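Local coordinates for protein aromatic-amino-acid transaminase TyrB (Burkholderia cenocepacia K56-2Valvano, PDB 4WD2) that probably catalyses the pyridoxal-phosphate-dependent exchange of amino groups between aromatic amino acids and 2-oxo acids, at residues D128-L133 / T151-P156; W132-S137 / L184-C189; R180-L185 / E213-V218; D207-R212 / R242-L247. One frame throughout, in Å; residues are numbered along the deposited sequence. Where two conformers were deposited one is given.

Contact 1: D128-L133 / T151-P156; sequences DSQVWL and TVNTYP
Two neighbouring parallel strands of the large mixed sheet meet here, the first and last elements of a beta-alpha-beta unit connected through helix 141-147. Thr-151 opens the pairing: its O takes Val-131 N almost along the C=O axis, and water 1 ties its N to Ser-129 O. The methyls of Val-152 divide the opposite strand between them; CG1, anti to the backbone N, rests on Leu-133 CG at 3.6 Å, while CG2 faces Val-131 CB. Asn-153 bonds through backbone and side chain: its N gives a short bond to Val-131 O (2.6 Å), and its O receives Leu-133 N (2.8 Å). Asn-153 CB sits over the Trp-132 face, 3.6 Å from the five-membered ring centroid. From there its amide, tilted 41° to the indole, sends ND2 to Gln-130 OE1 (3.0 Å); the two amides are nearly coplanar, and water 2 donates to both Gln-130 OE1 and Asn-153 OD1. Thr-154 CA makes a CA-H...O contact with Leu-133 O (3.1 Å), and Thr-154 O lies at the indole edge. Leu-133 O also accepts Tyr-155 N. Tyr-155 adopts the crowded rotamer (chi1 52°), its OH bonding Leu-184 O, and Leu-133 O lies 3.3 Å above its ring plane.

Contact 2: W132-S137 / L184-C189; sequences WLSDPS and LLHACC
Ser-137 OG is held by three partners: His-186 NE2 at 2.9 Å, water 3 at 3.0 Å, and His-141 ND1 on helix 141-147. With OG anti to the backbone N (chi1 -169°), the hydroxyl reaches the imidazole of His-186 at its edge, in the ring plane, where water 3 lies too. The same water accepts from Ser-134 N (3.0 Å) and donates to Leu-184 O (3.1 Å), so it bridges the two strands where their backbones have splayed apart. Direct pairing is found one step earlier, where Leu-184 N bonds to Trp-132 O (2.9 Å) nearly along the C=O axis. The Leu-133 and Leu-184 side chains lie side by side, and in the conformer described Leu-133 CD2 comes to 3.5 Å from Leu-184 CD1, tighter than usual. Ser-134 OG, in the crowded position, donates forward to Pro-136 O (2.6 Å), spanning the cis peptide before Pro-136, and also bonds His-190 NE2. Ser-137 and His-186 lie near the C-terminal ends of parallel strands 131-135 and 182-186 in the central sheet of the class I and II aminotransferase fold, with helix 141-147 covering the leucines, strand 152-159 flanking the first strand and 215-220 the second.

Contact 3: R180-L185 / E213-V218; sequences RSIVLL and ELLPFV
The Phe-217 ring is approached obliquely by Leu-184 CD2, which comes to 4.0 Å from ring atom CG of Phe-217 and to 3.5 Å from Phe-217 O; the two side chains lie alongside and point the same way. CG anti to the backbone N (chi1 -155°) swings the ring away from strand 182-186, so that it meets Leu-247 and Ala-249 of strand 246-251 and Leu-122 of helix 110-125. Ile-182 and Leu-215 share this face of the sheet and also pack on Leu-122. On the other face, Leu-185 CD1 crosses to Pro-216 CB at 4.0 Å, and Val-183 CG2 meets Leu-214 CD1 obliquely at the same separation. The backbones are joined by bonds that alternate in direction: Leu-215 N to Ser-181 O (2.8 Å), Val-183 N to Leu-215 O, Phe-217 N to Val-183 O (2.9 Å) and Leu-185 N to Phe-217 O. In each of these the donor stands above the carbonyl plane. Before the strands begin, Arg-180 N donates to Glu-213 O (2.8 Å), just where a Schellman motif ends helix 199-211. Strand 182-186, that helix and strand 215-220 form a classic beta-alpha-beta unit, part of the central sheet of the class I and II aminotransferase fold.

Contact 4: D207-R212 / R242-L247; sequences DVIEAR and RGVPTL
Arg-242, just before Gly-243, the Schellman residue after helix 234-241, reaches across the last turns of helix 199-211 with its chain bent at chi3 (57°), which sets the guanidinium edge against two acids one helical turn apart. Asp-207 is met end-on: NH1 and NH2 of Arg-242 both grip its OD1, each at 3.0 Å. OD1 lies close to the guanidinium plane, yet the carboxylate is turned 57° from it, so NH2 comes along the anti lone pair while NH1 arrives from above the carboxylate. Glu-210, extended from a CG anti to the backbone N, crosses the arginine at about a right angle. Its OE1 takes Arg-242 NH2 at 2.7 Å, again from above the carboxylate plane. The second oxygen, OE2, accepts from two waters: water 4, held at 2.7 Å by Arg-242 NE, and water 5, which also donates to Arg-242 O. Beside the charged groups, Ile-209 CG2 meets Val-244 CG1 at 3.9 Å, and both residues pack on Pro-216. Asp-207, Glu-210 and Arg-242 form a salt-bridge network, extended by Glu-203 on NH1: one guanidinium serves three carboxylates of the same helix, probably relieving their repulsion, while they should keep the arginine protonated.

How the contacts relate
All four contacts belong to one sheet and its helical cover. Contacts 1, 2 and 3 step across it: contact 1 pairs strands 152-159 and 131-135, contact 2 goes on to 182-186, and contact 3 to 215-220; their centres are 9 to 11 Å apart. Tyr-155 OH spans strand 131-135 to reach Leu-184 O (2.7 Å). Contact 4, its centre 8 Å from that of contact 3, adds helix 199-211 and leads into strand 246-251, where Val-218 N meets Leu-247 O at 2.8 Å. Lys-254, which carries the pyridoxal phosphate, follows that strand; in this fold the cofactor probably lies at the C-terminal ends of the parallel strands, where contact 2 has its serine-histidine cluster.

Contact 1: D128-L133 / T151-P156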
# COMPACT_ATOMS: atom_id res chain seq x y z
N ASP A 128 -13.86 -19.77 -8.23
CA ASP A 128 -14.64 -20.04 -9.43
C ASP A 128 -15.72 -18.98 -9.69
O ASP A 128 -16.37 -18.99 -10.73
CB ASP A 128 -15.27 -21.43 -9.34
CG ASP A 128 -14.22 -22.53 -9.38
OD1 ASP A 128 -13.19 -22.35 -10.06
OD2 ASP A 128 -14.40 -23.58 -8.73
N SER A 129 -15.90 -18.07 -8.74
CA SER A 129 -16.80 -16.94 -8.93
C SER A 129 -16.27 -16.01 -9.99
O SER A 129 -15.06 -15.87 -10.15
CB SER A 129 -16.99 -16.17 -7.62
OG SER A 129 -17.60 -16.98 -6.63
N GLN A 130 -17.16 -15.37 -10.73
CA GLN A 130 -16.75 -14.34 -11.67
C GLN A 130 -17.25 -12.98 -11.18
O GLN A 130 -18.05 -12.92 -10.25
CB GLN A 130 -17.27 -14.66 -13.08
CG GLN A 130 -16.77 -16.00 -13.58
CD GLN A 130 -17.07 -16.24 -15.04
OE1 GLN A 130 -17.60 -15.36 -15.72
NE2 GLN A 130 -16.72 -17.42 -15.54
N VAL A 131 -16.77 -11.90 -11.79
CA VAL A 131 -17.11 -10.56 -11.32
C VAL A 131 -17.95 -9.82 -12.36
O VAL A 131 -17.68 -9.92 -13.56
CB VAL A 131 -15.83 -9.76 -10.98
CG1 VAL A 131 -16.15 -8.31 -10.67
CG2 VAL A 131 -15.09 -10.39 -9.79
N TRP A 132 -18.98 -9.11 -11.90
CA TRP A 132 -19.82 -8.29 -12.77
C TRP A 132 -19.78 -6.82 -12.35
O TRP A 132 -20.06 -6.50 -11.19
CB TRP A 132 -21.27 -8.79 -12.76
CG TRP A 132 -21.54 -9.92 -13.71
CD1 TRP A 132 -22.08 -9.83 -14.96
CD2 TRP A 132 -21.26 -11.31 -13.50
NE1 TRP A 132 -22.17 -11.08 -15.53
CE2 TRP A 132 -21.67 -12.00 -14.65
CE3 TRP A 132 -20.71 -12.03 -12.44
CZ2 TRP A 132 -21.56 -13.38 -14.78
CZ3 TRP A 132 -20.60 -13.40 -12.56
CH2 TRP A 132 -21.02 -14.07 -13.72
N LEU A 133 -19.43 -5.93 -13.28
CA LEU A 133 -19.42 -4.48 -13.05
C LEU A 133 -20.47 -3.79 -13.91
O LEU A 133 -20.99 -4.36 -14.85
CB LEU A 133 -18.05 -3.86 -13.36
CG LEU A 133 -16.82 -4.70 -13.71
CD1 LEU A 133 -15.74 -3.81 -14.32
CD2 LEU A 133 -16.29 -5.36 -12.47
N THR A 151 -12.37 -13.53 -13.93
CA THR A 151 -13.07 -13.20 -15.16
C THR A 151 -14.08 -12.10 -14.86
O THR A 151 -14.88 -12.21 -13.92
CB THR A 151 -13.80 -14.42 -15.75
OG1 THR A 151 -12.86 -15.47 -16.00
CG2 THR A 151 -14.49 -14.05 -17.05
N VAL A 152 -14.03 -11.03 -15.63
CA VAL A 152 -14.83 -9.85 -15.33
C VAL A 152 -15.85 -9.59 -16.43
O VAL A 152 -15.51 -9.51 -17.61
CB VAL A 152 -13.94 -8.61 -15.12
CG1 VAL A 152 -14.78 -7.35 -15.16
CG2 VAL A 152 -13.17 -8.72 -13.81
N ASN A 153 -17.11 -9.46 -16.02
CA ASN A 153 -18.21 -9.21 -16.93
C ASN A 153 -18.96 -7.92 -16.59
O ASN A 153 -18.65 -7.25 -15.61
CB ASN A 153 -19.18 -10.39 -16.92
CG ASN A 153 -18.46 -11.74 -16.99
OD1 ASN A 153 -17.99 -12.15 -18.05
ND2 ASN A 153 -18.39 -12.43 -15.85
N THR A 154 -19.95 -7.57 -17.41
CA THR A 154 -20.72 -6.36 -17.19
C THR A 154 -22.21 -6.64 -17.08
O THR A 154 -22.69 -7.68 -17.53
CB THR A 154 -20.49 -5.33 -18.33
OG1 THR A 154 -21.12 -5.78 -19.52
CG2 THR A 154 -19.01 -5.15 -18.59
N TYR A 155 -22.94 -5.71 -16.47
CA TYR A 155 -24.39 -5.73 -16.48
C TYR A 155 -24.88 -4.39 -17.04
O TYR A 155 -24.16 -3.39 -16.94
CB TYR A 155 -24.97 -6.01 -15.08
CG TYR A 155 -24.47 -5.11 -13.97
CD1 TYR A 155 -24.96 -3.82 -13.81
CD2 TYR A 155 -23.52 -5.57 -13.06
CE1 TYR A 155 -24.51 -3.00 -12.78
CE2 TYR A 155 -23.05 -4.74 -12.03
CZ TYR A 155 -23.55 -3.47 -11.90
OH TYR A 155 -23.10 -2.65 -10.90
N PRO A 156 -26.08 -4.37 -17.65
CA PRO A 156 -26.60 -3.10 -18.18
C PRO A 156 -26.74 -2.07 -17.08
O PRO A 156 -27.09 -2.42 -15.95
CB PRO A 156 -27.98 -3.49 -18.74
CG PRO A 156 -27.88 -4.95 -19.01
CD PRO A 156 -26.95 -5.51 -17.97
O HOH W 1 -13.25 -15.79 -12.29
O HOH W 2 -17.57 -14.73 -18.86

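Contact 2: W132-S137 / L184-C189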
# COMPACT_ATOMS: atom_id res chain seq x y z
N TRP A 132 -18.98 -9.11 -11.90
CA TRP A 132 -19.82 -8.29 -12.77
C TRP A 132 -19.78 -6.82 -12.35
O TRP A 132 -20.06 -6.50 -11.19
CB TRP A 132 -21.27 -8.79 -12.76
CG TRP A 132 -21.54 -9.92 -13.71
CD1 TRP A 132 -22.08 -9.83 -14.96
CD2 TRP A 132 -21.26 -11.31 -13.50
NE1 TRP A 132 -22.17 -11.08 -15.53
CE2 TRP A 132 -21.67 -12.00 -14.65
CE3 TRP A 132 -20.71 -12.03 -12.44
CZ2 TRP A 132 -21.56 -13.38 -14.78
CZ3 TRP A 132 -20.60 -13.40 -12.56
CH2 TRP A 132 -21.02 -14.07 -13.72
N LEU A 133 -19.43 -5.93 -13.28
CA LEU A 133 -19.42 -4.48 -13.05
C LEU A 133 -20.47 -3.79 -13.91
O LEU A 133 -20.99 -4.36 -14.85
CB LEU A 133 -18.05 -3.86 -13.36
CG LEU A 133 -16.82 -4.70 -13.71
CD1 LEU A 133 -15.74 -3.81 -14.32
CD2 LEU A 133 -16.29 -5.36 -12.47
N SER A 134 -20.76 -2.53 -13.59
CA SER A 134 -21.73 -1.77 -14.35
C SER A 134 -21.19 -1.38 -15.72
O SER A 134 -19.98 -1.24 -15.91
CB SER A 134 -22.15 -0.51 -13.57
OG SER A 134 -21.02 0.30 -13.29
N ASP A 135 -22.09 -1.20 -16.67
CA ASP A 135 -21.72 -0.67 -17.98
C ASP A 135 -22.14 0.79 -18.07
O ASP A 135 -23.32 1.08 -18.24
CB ASP A 135 -22.38 -1.48 -19.10
CG ASP A 135 -22.23 -0.82 -20.46
OD1 ASP A 135 -21.15 -0.26 -20.73
OD2 ASP A 135 -23.19 -0.87 -21.25
N PRO A 136 -21.18 1.73 -17.95
CA PRO A 136 -19.75 1.57 -17.69
C PRO A 136 -19.43 1.62 -16.19
O PRO A 136 -20.34 1.72 -15.38
CB PRO A 136 -19.14 2.77 -18.41
CG PRO A 136 -20.16 3.84 -18.16
CD PRO A 136 -21.52 3.15 -18.18
N SER A 137 -18.15 1.57 -15.84
CA SER A 137 -17.76 1.67 -14.43
C SER A 137 -16.41 2.37 -14.30
O SER A 137 -15.81 2.75 -15.29
CB SER A 137 -17.71 0.29 -13.79
OG SER A 137 -17.58 0.38 -12.38
N LEU A 184 -20.00 -5.92 -8.35
CA LEU A 184 -19.48 -4.61 -7.98
C LEU A 184 -20.55 -3.55 -8.16
O LEU A 184 -21.09 -3.37 -9.26
CB LEU A 184 -18.24 -4.25 -8.81
CG LEU A 184 -16.84 -4.49 -8.24
CD1 LEU A 184 -15.80 -4.06 -9.26
CD2 LEU A 184 -16.61 -3.74 -6.94
N LEU A 185 -20.85 -2.84 -7.08
CA LEU A 185 -21.91 -1.84 -7.11
C LEU A 185 -21.41 -0.51 -6.58
O LEU A 185 -20.77 -0.46 -5.53
CB LEU A 185 -23.11 -2.32 -6.30
CG LEU A 185 -23.71 -3.65 -6.77
CD1 LEU A 185 -24.32 -4.40 -5.61
CD2 LEU A 185 -24.75 -3.40 -7.87
N HIS A 186 -21.70 0.58 -7.29
CA HIS A 186 -21.44 1.91 -6.77
C HIS A 186 -22.52 2.22 -5.74
O HIS A 186 -23.71 2.06 -6.01
CB HIS A 186 -21.44 2.95 -7.89
CG HIS A 186 -20.36 2.75 -8.91
ND1 HIS A 186 -19.44 3.73 -9.22
CD2 HIS A 186 -20.06 1.69 -9.70
CE1 HIS A 186 -18.61 3.27 -10.14
NE2 HIS A 186 -18.97 2.04 -10.45
N ALA A 187 -22.11 2.64 -4.55
CA ALA A 187 -23.07 2.98 -3.49
C ALA A 187 -23.92 4.19 -3.87
O ALA A 187 -25.11 4.25 -3.57
CB ALA A 187 -22.35 3.24 -2.18
N CYS A 188 -23.28 5.15 -4.53
CA CYS A 188 -23.92 6.38 -4.97
C CYS A 188 -22.86 7.16 -5.73
O CYS A 188 -21.71 6.72 -5.78
CB CYS A 188 -24.46 7.20 -3.80
SG CYS A 188 -23.18 7.76 -2.67
N CYS A 189 -23.24 8.30 -6.31
CA CYS A 189 -22.28 9.17 -7.02
C CYS A 189 -21.49 8.38 -8.05
O CYS A 189 -20.25 8.35 -8.02
CB CYS A 189 -21.35 9.86 -6.03
SG CYS A 189 -22.21 10.97 -4.86
O HOH W 3 -19.51 -1.46 -11.04

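Contact 3: R180-L185 / E213-V218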
# COMPACT_ATOMS: atom_id res chain seq x y z
N ARG A 180 -22.99 -16.89 -5.54
CA ARG A 180 -21.64 -16.43 -5.19
C ARG A 180 -20.96 -15.63 -6.30
O ARG A 180 -19.76 -15.37 -6.24
CB ARG A 180 -20.78 -17.62 -4.77
CG ARG A 180 -21.30 -18.27 -3.50
CD ARG A 180 -20.62 -19.60 -3.22
NE ARG A 180 -20.89 -20.57 -4.28
CZ ARG A 180 -21.99 -21.31 -4.35
NH1 ARG A 180 -22.94 -21.20 -3.42
NH2 ARG A 180 -22.15 -22.17 -5.35
N SER A 181 -21.73 -15.20 -7.29
CA SER A 181 -21.24 -14.22 -8.25
C SER A 181 -20.91 -12.91 -7.53
O SER A 181 -21.68 -12.45 -6.69
CB SER A 181 -22.26 -13.98 -9.36
OG SER A 181 -22.47 -15.15 -10.13
N ILE A 182 -19.77 -12.32 -7.85
CA ILE A 182 -19.35 -11.08 -7.22
C ILE A 182 -19.87 -9.89 -8.02
O ILE A 182 -19.52 -9.71 -9.18
CB ILE A 182 -17.82 -11.00 -7.08
CG1 ILE A 182 -17.30 -12.16 -6.23
CG2 ILE A 182 -17.41 -9.66 -6.48
CD1 ILE A 182 -15.83 -12.48 -6.43
N VAL A 183 -20.71 -9.06 -7.39
CA VAL A 183 -21.32 -7.95 -8.09
C VAL A 183 -20.81 -6.61 -7.55
O VAL A 183 -21.14 -6.22 -6.44
CB VAL A 183 -22.86 -8.01 -7.99
CG1 VAL A 183 -23.51 -6.91 -8.83
CG2 VAL A 183 -23.36 -9.37 -8.42
N LEU A 184 -20.00 -5.92 -8.35
CA LEU A 184 -19.48 -4.61 -7.98
C LEU A 184 -20.55 -3.55 -8.16
O LEU A 184 -21.09 -3.37 -9.26
CB LEU A 184 -18.24 -4.25 -8.81
CG LEU A 184 -16.84 -4.49 -8.24
CD1 LEU A 184 -15.80 -4.06 -9.26
CD2 LEU A 184 -16.61 -3.74 -6.94
N LEU A 185 -20.85 -2.84 -7.08
CA LEU A 185 -21.91 -1.84 -7.11
C LEU A 185 -21.41 -0.51 -6.58
O LEU A 185 -20.77 -0.46 -5.53
CB LEU A 185 -23.11 -2.32 -6.30
CG LEU A 185 -23.71 -3.65 -6.77
CD1 LEU A 185 -24.32 -4.40 -5.61
CD2 LEU A 185 -24.75 -3.40 -7.87
N GLU A 213 -28.26 -15.46 -3.60
CA GLU A 213 -27.04 -15.75 -2.84
C GLU A 213 -25.81 -15.20 -3.53
O GLU A 213 -24.79 -15.88 -3.64
CB GLU A 213 -26.88 -17.26 -2.62
CG GLU A 213 -28.00 -17.86 -1.78
CD GLU A 213 -27.93 -19.37 -1.73
OE1 GLU A 213 -28.93 -20.01 -2.11
OE2 GLU A 213 -26.88 -19.91 -1.32
N LEU A 214 -25.92 -13.96 -4.01
CA LEU A 214 -24.81 -13.29 -4.66
C LEU A 214 -23.89 -12.63 -3.64
O LEU A 214 -24.24 -12.52 -2.45
CB LEU A 214 -25.32 -12.25 -5.65
CG LEU A 214 -26.31 -12.77 -6.68
CD1 LEU A 214 -26.52 -11.73 -7.77
CD2 LEU A 214 -25.82 -14.10 -7.27
N LEU A 215 -22.72 -12.20 -4.11
CA LEU A 215 -21.74 -11.51 -3.28
C LEU A 215 -21.56 -10.06 -3.70
O LEU A 215 -20.72 -9.76 -4.55
CB LEU A 215 -20.39 -12.21 -3.35
CG LEU A 215 -20.16 -13.31 -2.33
CD1 LEU A 215 -18.87 -14.05 -2.66
CD2 LEU A 215 -20.09 -12.69 -0.94
N PRO A 216 -22.33 -9.15 -3.09
CA PRO A 216 -22.22 -7.72 -3.40
C PRO A 216 -20.94 -7.11 -2.85
O PRO A 216 -20.60 -7.27 -1.67
CB PRO A 216 -23.46 -7.11 -2.73
CG PRO A 216 -23.76 -8.04 -1.61
CD PRO A 216 -23.40 -9.42 -2.11
N PHE A 217 -20.22 -6.43 -3.74
CA PHE A 217 -19.04 -5.66 -3.38
C PHE A 217 -19.39 -4.20 -3.64
O PHE A 217 -19.37 -3.73 -4.78
CB PHE A 217 -17.82 -6.11 -4.20
CG PHE A 217 -16.49 -5.82 -3.54
CD1 PHE A 217 -15.41 -6.63 -3.79
CD2 PHE A 217 -16.34 -4.75 -2.68
CE1 PHE A 217 -14.19 -6.38 -3.20
CE2 PHE A 217 -15.12 -4.50 -2.08
CZ PHE A 217 -14.05 -5.32 -2.34
N VAL A 218 -19.74 -3.48 -2.58
CA VAL A 218 -20.14 -2.09 -2.72
C VAL A 218 -18.93 -1.18 -2.65
O VAL A 218 -18.11 -1.29 -1.74
CB VAL A 218 -21.15 -1.67 -1.65
CG1 VAL A 218 -21.59 -0.23 -1.88
CG2 VAL A 218 -22.36 -2.60 -1.68

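Contact 4: D207-R212 / R242-L247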
# COMPACT_ATOMS: atom_id res chain seq x y z
N ASP A 207 -33.36 -7.52 -2.80
CA ASP A 207 -34.24 -8.69 -2.86
C ASP A 207 -33.59 -9.80 -3.69
O ASP A 207 -33.52 -10.95 -3.26
CB ASP A 207 -35.60 -8.34 -3.48
CG ASP A 207 -36.44 -7.42 -2.61
OD1 ASP A 207 -36.16 -7.28 -1.40
OD2 ASP A 207 -37.42 -6.86 -3.15
N VAL A 208 -33.13 -9.44 -4.88
CA VAL A 208 -32.51 -10.36 -5.82
C VAL A 208 -31.15 -10.88 -5.32
O VAL A 208 -30.90 -12.09 -5.33
CB VAL A 208 -32.32 -9.68 -7.20
CG1 VAL A 208 -31.35 -10.46 -8.06
CG2 VAL A 208 -33.67 -9.53 -7.90
N ILE A 209 -30.29 -9.97 -4.89
CA ILE A 209 -28.97 -10.31 -4.36
C ILE A 209 -29.07 -11.31 -3.21
O ILE A 209 -28.32 -12.30 -3.16
CB ILE A 209 -28.23 -9.03 -3.90
CG1 ILE A 209 -27.78 -8.23 -5.13
CG2 ILE A 209 -27.03 -9.36 -3.02
CD1 ILE A 209 -27.41 -6.79 -4.82
N GLU A 210 -30.00 -11.06 -2.30
CA GLU A 210 -30.27 -11.97 -1.20
C GLU A 210 -30.78 -13.33 -1.70
O GLU A 210 -30.23 -14.38 -1.33
CB GLU A 210 -31.30 -11.35 -0.24
CG GLU A 210 -31.64 -12.21 0.96
CD GLU A 210 -32.60 -11.52 1.90
OE1 GLU A 210 -33.54 -10.86 1.41
OE2 GLU A 210 -32.41 -11.62 3.14
N ALA A 211 -31.82 -13.31 -2.53
CA ALA A 211 -32.46 -14.55 -2.97
C ALA A 211 -31.51 -15.42 -3.79
O ALA A 211 -31.54 -16.64 -3.68
CB ALA A 211 -33.71 -14.23 -3.78
N ARG A 212 -30.67 -14.79 -4.60
CA ARG A 212 -29.80 -15.55 -5.49
C ARG A 212 -28.44 -15.87 -4.85
O ARG A 212 -27.59 -16.49 -5.49
CB ARG A 212 -29.60 -14.78 -6.80
CG ARG A 212 -30.90 -14.55 -7.58
CD ARG A 212 -31.54 -15.86 -7.99
NE ARG A 212 -32.63 -15.67 -8.94
CZ ARG A 212 -33.41 -16.65 -9.40
NH1 ARG A 212 -33.23 -17.90 -8.98
NH2 ARG A 212 -34.37 -16.38 -10.27
N ARG A 242 -30.20 -6.30 6.59
CA ARG A 242 -30.94 -7.46 6.09
C ARG A 242 -30.08 -8.72 6.13
O ARG A 242 -30.50 -9.79 5.69
CB ARG A 242 -31.45 -7.19 4.67
CG ARG A 242 -32.58 -6.15 4.64
CD ARG A 242 -33.10 -5.91 3.23
NE ARG A 242 -33.57 -7.14 2.60
CZ ARG A 242 -34.17 -7.19 1.41
NH1 ARG A 242 -34.37 -6.08 0.71
NH2 ARG A 242 -34.56 -8.37 0.92
N GLY A 243 -28.86 -8.58 6.65
CA GLY A 243 -27.98 -9.72 6.88
C GLY A 243 -27.30 -10.28 5.64
O GLY A 243 -26.85 -11.43 5.64
N VAL A 244 -27.21 -9.48 4.59
CA VAL A 244 -26.61 -9.95 3.34
C VAL A 244 -25.08 -9.89 3.41
O VAL A 244 -24.53 -8.87 3.82
CB VAL A 244 -27.13 -9.12 2.14
CG1 VAL A 244 -26.47 -9.57 0.83
CG2 VAL A 244 -28.65 -9.22 2.04
N PRO A 245 -24.40 -10.99 3.04
CA PRO A 245 -22.94 -11.01 2.94
C PRO A 245 -22.44 -9.92 2.00
O PRO A 245 -22.66 -10.01 0.80
CB PRO A 245 -22.62 -12.40 2.37
CG PRO A 245 -23.92 -12.85 1.73
CD PRO A 245 -24.98 -12.29 2.64
N THR A 246 -21.78 -8.90 2.54
CA THR A 246 -21.43 -7.74 1.74
C THR A 246 -20.01 -7.27 2.01
O THR A 246 -19.58 -7.20 3.16
CB THR A 246 -22.40 -6.56 2.03
OG1 THR A 246 -23.75 -6.99 1.79
CG2 THR A 246 -22.09 -5.35 1.17
N LEU A 247 -19.27 -6.96 0.96
CA LEU A 247 -17.99 -6.28 1.14
C LEU A 247 -18.21 -4.83 0.80
O LEU A 247 -18.95 -4.51 -0.13
CB LEU A 247 -16.87 -6.89 0.28
CG LEU A 247 -16.49 -8.36 0.51
CD1 LEU A 247 -17.42 -9.30 -0.25
CD2 LEU A 247 -15.05 -8.63 0.13
O HOH W 4 -34.03 -9.42 3.99
O HOH W 5 -30.29 -11.96 4.35